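Local coordinates for kinesin-like protein (Caenorhabditis elegans, PDB 5X3E) that probably hydrolyses ATP to drive movement along microtubules, as a motor of the kinesin-6 family, at residues F170-A178 against Y316-V326. Residues are numbered along the deposited sequence; the frame is centred on the assembly and turned at random.
Sequences FEIRATLDA and YPTMDSSQIIV. With SO4 (sulfate ion), chain G; SO4 (sulfate ion), chain O.
Ile172 gives the apolar part of this contact its centre, and its two branches divide the work. With CG1 anti to the carbonyl carbon (chi1 -60°) and the chain then extended (chi2 167°), CD1 is sent over the backbone of Thr318 and Ser321, 3.4 Å from Thr318 O, and past Ile324, whose CD1 is 4.0 Å from Ile172 CD1. The other branch, CG2, meets Pro317 CG at 3.9 Å and the sulfur of Met319, whose doubly bent chain folds its end back toward residues 172-174. Further along, Ile324 CD1 also packs on Phe170 CB at 3.8 Å, while Val326 CG2 approaches the Phe170 ring at CD2.

This is how a peripheral two-stranded hairpin, 162-165 with 169-172, is fastened to the central sheet of a kinesin motor domain, a member of the P-loop NTPase clan: residues 316-324 lead into the central strand 325-333, and Phe162 of the hairpin also touches Ile324.

Two hydrogen bonds flank the apolar cluster. Tyr316 OH donates to Arg173 O at 2.5 Å, approaching from above the carbonyl plane, just before the helix that starts at Thr175, with Ala174 in the N-cap position; Tyr316 CE1 lies 3.6 Å from Thr175 CB, the two side chains crossing at a slant. Ser321 OG donates to Glu171 OE1 at 3.0 Å, on the syn side but 34° out of the carboxylate plane.

The Arg173 guanidinium lies away from residues 316-326. It bonds through NH1 to Cys160 O, makes a cation-pi contact with Tyr163, and binds one sulfate weakly; a second sulfate, probably from the crystallisation liquor like the first, sits beside Phe170 N and Ile324.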
ATOM      1  N   PHE A 170     -13.695   1.577  15.527  1.00 39.99           N
ATOM      2  CA  PHE A 170     -13.820   0.184  15.948  1.00 40.85           C
ATOM      3  C   PHE A 170     -14.414   0.115  17.348  1.00 41.49           C
ATOM      4  O   PHE A 170     -14.114   0.958  18.197  1.00 47.35           O
ATOM      5  CB  PHE A 170     -12.460  -0.545  15.910  1.00 39.27           C
ATOM      6  CG  PHE A 170     -11.942  -0.774  14.520  1.00 39.53           C
ATOM      7  CD1 PHE A 170     -12.257  -1.936  13.830  1.00 46.20           C
ATOM      8  CD2 PHE A 170     -11.184   0.191  13.885  1.00 35.51           C
ATOM      9  CE1 PHE A 170     -11.808  -2.138  12.531  1.00 37.57           C
ATOM     10  CE2 PHE A 170     -10.730  -0.003  12.588  1.00 40.05           C
ATOM     11  CZ  PHE A 170     -11.041  -1.166  11.908  1.00 33.90           C
ATOM     12  N   GLU A 171     -15.253  -0.887  17.587  1.00 49.41           N
ATOM     13  CA  GLU A 171     -15.849  -1.119  18.893  1.00 48.84           C
ATOM     14  C   GLU A 171     -15.408  -2.480  19.417  1.00 65.45           C
ATOM     15  O   GLU A 171     -14.690  -3.222  18.743  1.00 63.02           O
ATOM     16  CB  GLU A 171     -17.376  -1.034  18.830  1.00 60.83           C
ATOM     17  CG  GLU A 171     -17.925   0.294  18.356  1.00 72.46           C
ATOM     18  CD  GLU A 171     -17.596   1.436  19.292  1.00 89.61           C
ATOM     19  OE1 GLU A 171     -17.394   1.176  20.497  1.00 97.46           O
ATOM     20  OE2 GLU A 171     -17.536   2.591  18.820  1.00 94.15           O
ATOM     21  N   ILE A 172     -15.841  -2.804  20.637  1.00 50.13           N
ATOM     22  CA  ILE A 172     -15.426  -4.023  21.321  1.00 46.34           C
ATOM     23  C   ILE A 172     -16.641  -4.724  21.915  1.00 57.05           C
ATOM     24  O   ILE A 172     -17.349  -4.146  22.748  1.00 64.69           O
ATOM     25  CB  ILE A 172     -14.386  -3.731  22.414  1.00 52.88           C
ATOM     26  CG1 ILE A 172     -13.145  -3.085  21.793  1.00 55.24           C
ATOM     27  CG2 ILE A 172     -14.039  -5.009  23.173  1.00 57.57           C
ATOM     28  CD1 ILE A 172     -12.190  -2.470  22.778  1.00 46.92           C
ATOM     29  N   ARG A 173     -16.882  -5.964  21.489  1.00 68.19           N
ATOM     30  CA  ARG A 173     -17.892  -6.838  22.071  1.00 59.43           C
ATOM     31  C   ARG A 173     -17.355  -7.525  23.323  1.00 58.05           C
ATOM     32  O   ARG A 173     -16.145  -7.648  23.519  1.00 54.05           O
ATOM     33  CB  ARG A 173     -18.326  -7.917  21.081  1.00 55.40           C
ATOM     34  CG  ARG A 173     -19.099  -7.427  19.893  1.00 52.71           C
ATOM     35  CD  ARG A 173     -19.661  -8.590  19.124  1.00 55.53           C
ATOM     36  NE  ARG A 173     -20.328  -8.140  17.910  1.00 64.54           N
ATOM     37  CZ  ARG A 173     -19.714  -7.948  16.750  1.00 65.44           C
ATOM     38  NH1 ARG A 173     -18.413  -8.173  16.644  1.00 58.72           N
ATOM     39  NH2 ARG A 173     -20.404  -7.536  15.697  1.00 75.34           N
ATOM     40  N   ALA A 174     -18.274  -7.963  24.182  1.00 73.32           N
ATOM     41  CA  ALA A 174     -17.929  -8.901  25.241  1.00 67.82           C
ATOM     42  C   ALA A 174     -17.699 -10.282  24.634  1.00 68.98           C
ATOM     43  O   ALA A 174     -18.147 -10.575  23.522  1.00 68.90           O
ATOM     44  CB  ALA A 174     -19.023  -8.961  26.301  1.00 71.66           C
ATOM     45  N   THR A 175     -16.997 -11.142  25.379  1.00 73.76           N
ATOM     46  CA  THR A 175     -16.467 -12.370  24.783  1.00 64.76           C
ATOM     47  C   THR A 175     -17.572 -13.323  24.336  1.00 62.25           C
ATOM     48  O   THR A 175     -17.506 -13.881  23.235  1.00 73.66           O
ATOM     49  CB  THR A 175     -15.518 -13.071  25.760  1.00 55.89           C
ATOM     50  OG1 THR A 175     -15.177 -14.365  25.242  1.00 63.79           O
ATOM     51  CG2 THR A 175     -16.149 -13.217  27.141  1.00 55.09           C
ATOM     52  N   LEU A 176     -18.601 -13.520  25.159  1.00 64.95           N
ATOM     53  CA  LEU A 176     -19.642 -14.463  24.774  1.00 80.45           C
ATOM     54  C   LEU A 176     -20.408 -13.949  23.552  1.00 78.27           C
ATOM     55  O   LEU A 176     -20.779 -14.734  22.671  1.00 79.85           O
ATOM     56  CB  LEU A 176     -20.568 -14.742  25.956  1.00 91.89           C
ATOM     57  CG  LEU A 176     -21.112 -16.176  26.080  1.00103.24           C
ATOM     58  CD1 LEU A 176     -22.163 -16.509  25.036  1.00108.86           C
ATOM     59  CD2 LEU A 176     -19.960 -17.168  25.979  1.00 79.93           C
ATOM     60  N   ASP A 177     -20.651 -12.632  23.479  1.00 59.67           N
ATOM     61  CA  ASP A 177     -21.294 -12.052  22.298  1.00 75.14           C
ATOM     62  C   ASP A 177     -20.443 -12.260  21.054  1.00 70.41           C
ATOM     63  O   ASP A 177     -20.948 -12.647  19.994  1.00 73.56           O
ATOM     64  CB  ASP A 177     -21.545 -10.554  22.503  1.00 85.67           C
ATOM     65  CG  ASP A 177     -22.530 -10.262  23.616  1.00104.56           C
ATOM     66  OD1 ASP A 177     -23.675 -10.754  23.546  1.00113.62           O
ATOM     67  OD2 ASP A 177     -22.163  -9.530  24.560  1.00118.53           O
ATOM     68  N   ALA A 178     -19.140 -12.004  21.170  1.00 61.27           N
ATOM     69  CA  ALA A 178     -18.236 -12.227  20.049  1.00 61.26           C
ATOM     70  C   ALA A 178     -18.203 -13.694  19.651  1.00 70.89           C
ATOM     71  O   ALA A 178     -18.091 -14.014  18.462  1.00 70.71           O
ATOM     72  CB  ALA A 178     -16.832 -11.742  20.408  1.00 53.79           C
ATOM     73  N   TYR A 316      -7.611 -10.623  26.024  1.00 66.12           N
ATOM     74  CA  TYR A 316      -8.789  -9.823  25.736  1.00 55.51           C
ATOM     75  C   TYR A 316      -8.470  -8.358  25.972  1.00 59.61           C
ATOM     76  O   TYR A 316      -7.677  -8.036  26.866  1.00 52.67           O
ATOM     77  CB  TYR A 316      -9.978 -10.260  26.602  1.00 63.48           C
ATOM     78  CG  TYR A 316     -11.299 -10.130  25.895  1.00 57.97           C
ATOM     79  CD1 TYR A 316     -11.728 -11.110  25.010  1.00 48.99           C
ATOM     80  CD2 TYR A 316     -12.121  -9.030  26.111  1.00 62.15           C
ATOM     81  CE1 TYR A 316     -12.934 -10.995  24.353  1.00 59.89           C
ATOM     82  CE2 TYR A 316     -13.333  -8.909  25.456  1.00 60.02           C
ATOM     83  CZ  TYR A 316     -13.730  -9.898  24.579  1.00 55.58           C
ATOM     84  OH  TYR A 316     -14.923  -9.796  23.916  1.00 66.04           O
ATOM     85  N   PRO A 317      -9.061  -7.454  25.197  1.00 57.43           N
ATOM     86  CA  PRO A 317      -8.854  -6.025  25.437  1.00 46.99           C
ATOM     87  C   PRO A 317      -9.708  -5.521  26.590  1.00 53.32           C
ATOM     88  O   PRO A 317     -10.706  -6.131  26.979  1.00 54.32           O
ATOM     89  CB  PRO A 317      -9.299  -5.384  24.117  1.00 50.86           C
ATOM     90  CG  PRO A 317     -10.359  -6.313  23.619  1.00 43.10           C
ATOM     91  CD  PRO A 317      -9.866  -7.694  23.986  1.00 49.69           C
ATOM     92  N   THR A 318      -9.296  -4.378  27.130  1.00 51.66           N
ATOM     93  CA  THR A 318     -10.176  -3.629  28.013  1.00 51.45           C
ATOM     94  C   THR A 318     -11.387  -3.150  27.215  1.00 51.99           C
ATOM     95  O   THR A 318     -11.286  -2.841  26.023  1.00 51.74           O
ATOM     96  CB  THR A 318      -9.438  -2.437  28.624  1.00 62.41           C
ATOM     97  OG1 THR A 318      -8.900  -1.617  27.581  1.00 70.02           O
ATOM     98  CG2 THR A 318      -8.294  -2.924  29.504  1.00 60.06           C
ATOM     99  N   MET A 319     -12.540  -3.078  27.878  1.00 48.54           N
ATOM    100  CA  MET A 319     -13.779  -2.830  27.150  1.00 56.43           C
ATOM    101  C   MET A 319     -13.878  -1.411  26.605  1.00 64.86           C
ATOM    102  O   MET A 319     -14.672  -1.171  25.689  1.00 78.59           O
ATOM    103  CB  MET A 319     -14.979  -3.122  28.051  1.00 53.72           C
ATOM    104  CG  MET A 319     -15.110  -4.586  28.448  1.00 57.00           C
ATOM    105  SD  MET A 319     -15.243  -5.671  27.012  1.00 67.24           S
ATOM    106  CE  MET A 319     -16.727  -5.019  26.246  1.00 58.50           C
ATOM    107  N   ASP A 320     -13.067  -0.482  27.105  1.00 62.74           N
ATOM    108  CA  ASP A 320     -13.148   0.923  26.704  1.00 56.18           C
ATOM    109  C   ASP A 320     -12.613   1.087  25.284  1.00 60.59           C
ATOM    110  O   ASP A 320     -11.402   1.100  25.058  1.00 70.69           O
ATOM    111  CB  ASP A 320     -12.379   1.792  27.693  1.00 52.22           C
ATOM    112  CG  ASP A 320     -12.466   3.275  27.368  1.00 71.04           C
ATOM    113  OD1 ASP A 320     -11.745   4.064  28.018  1.00 77.73           O
ATOM    114  OD2 ASP A 320     -13.249   3.651  26.469  1.00 83.09           O
ATOM    115  N   SER A 321     -13.534   1.221  24.321  1.00 53.26           N
ATOM    116  CA  SER A 321     -13.176   1.359  22.910  1.00 51.83           C
ATOM    117  C   SER A 321     -12.410   2.646  22.619  1.00 60.29           C
ATOM    118  O   SER A 321     -11.696   2.711  21.613  1.00 70.44           O
ATOM    119  CB  SER A 321     -14.428   1.290  22.032  1.00 51.69           C
ATOM    120  OG  SER A 321     -15.186   2.484  22.101  1.00 71.57           O
ATOM    121  N   SER A 322     -12.556   3.679  23.452  1.00 56.89           N
ATOM    122  CA  SER A 322     -11.795   4.904  23.233  1.00 53.24           C
ATOM    123  C   SER A 322     -10.301   4.678  23.411  1.00 54.66           C
ATOM    124  O   SER A 322      -9.497   5.514  22.988  1.00 56.72           O
ATOM    125  CB  SER A 322     -12.276   6.002  24.182  1.00 55.57           C
ATOM    126  OG  SER A 322     -11.870   5.737  25.515  1.00 68.07           O
ATOM    127  N   GLN A 323      -9.916   3.570  24.032  1.00 60.59           N
ATOM    128  CA  GLN A 323      -8.515   3.219  24.183  1.00 58.08           C
ATOM    129  C   GLN A 323      -7.915   2.606  22.927  1.00 45.05           C
ATOM    130  O   GLN A 323      -6.702   2.384  22.892  1.00 45.62           O
ATOM    131  CB  GLN A 323      -8.361   2.248  25.352  1.00 61.10           C
ATOM    132  CG  GLN A 323      -8.747   2.857  26.683  1.00 64.59           C
ATOM    133  CD  GLN A 323      -7.838   4.004  27.061  1.00 72.06           C
ATOM    134  OE1 GLN A 323      -8.207   5.170  26.939  1.00 73.66           O
ATOM    135  NE2 GLN A 323      -6.635   3.674  27.521  1.00 87.29           N
ATOM    136  N   ILE A 324      -8.726   2.351  21.899  1.00 45.12           N
ATOM    137  CA  ILE A 324      -8.249   1.683  20.691  1.00 43.43           C
ATOM    138  C   ILE A 324      -7.255   2.569  19.947  1.00 50.93           C
ATOM    139  O   ILE A 324      -7.486   3.770  19.756  1.00 63.44           O
ATOM    140  CB  ILE A 324      -9.435   1.309  19.788  1.00 44.01           C
ATOM    141  CG1 ILE A 324     -10.240   0.163  20.408  1.00 51.63           C
ATOM    142  CG2 ILE A 324      -8.963   0.959  18.380  1.00 44.91           C
ATOM    143  CD1 ILE A 324     -11.395  -0.310  19.542  1.00 49.49           C
ATOM    144  N   ILE A 325      -6.143   1.973  19.518  1.00 59.72           N
ATOM    145  CA  ILE A 325      -5.170   2.615  18.643  1.00 55.14           C
ATOM    146  C   ILE A 325      -5.097   1.809  17.353  1.00 47.08           C
ATOM    147  O   ILE A 325      -5.025   0.576  17.392  1.00 52.15           O
ATOM    148  CB  ILE A 325      -3.783   2.713  19.305  1.00 51.61           C
ATOM    149  CG1 ILE A 325      -3.831   3.659  20.504  1.00 57.78           C
ATOM    150  CG2 ILE A 325      -2.741   3.173  18.296  1.00 41.21           C
ATOM    151  CD1 ILE A 325      -2.572   3.645  21.342  1.00 72.47           C
ATOM    152  N   VAL A 326      -5.135   2.498  16.214  1.00 52.20           N
ATOM    153  CA  VAL A 326      -5.108   1.865  14.898  1.00 45.86           C
ATOM    154  C   VAL A 326      -3.936   2.434  14.114  1.00 45.70           C
ATOM    155  O   VAL A 326      -3.810   3.656  13.983  1.00 60.00           O
ATOM    156  CB  VAL A 326      -6.431   2.079  14.133  1.00 44.18           C
ATOM    157  CG1 VAL A 326      -6.350   1.485  12.736  1.00 40.79           C
ATOM    158  CG2 VAL A 326      -7.608   1.482  14.904  1.00 42.70           C
TER
HETATM  159  S   SO4 G 505     -11.206   4.039  16.889  1.00 70.19           S
HETATM  160  O1  SO4 G 505     -10.507   3.887  18.162  1.00101.61           O
HETATM  161  O2  SO4 G 505     -10.277   4.551  15.890  1.00 39.13           O
HETATM  162  O3  SO4 G 505     -11.762   2.762  16.457  1.00 50.44           O
HETATM  163  O4  SO4 G 505     -12.296   4.994  17.071  1.00103.25           O
HETATM  164  S   SO4 O 513     -19.230  -7.430  12.595  1.00159.98           S
HETATM  165  O1  SO4 O 513     -18.168  -8.199  13.244  1.00155.28           O
HETATM  166  O2  SO4 O 513     -18.870  -7.192  11.198  1.00157.81           O
HETATM  167  O3  SO4 O 513     -19.407  -6.154  13.279  1.00148.07           O
HETATM  168  O4  SO4 O 513     -20.485  -8.178  12.655  1.00164.81           O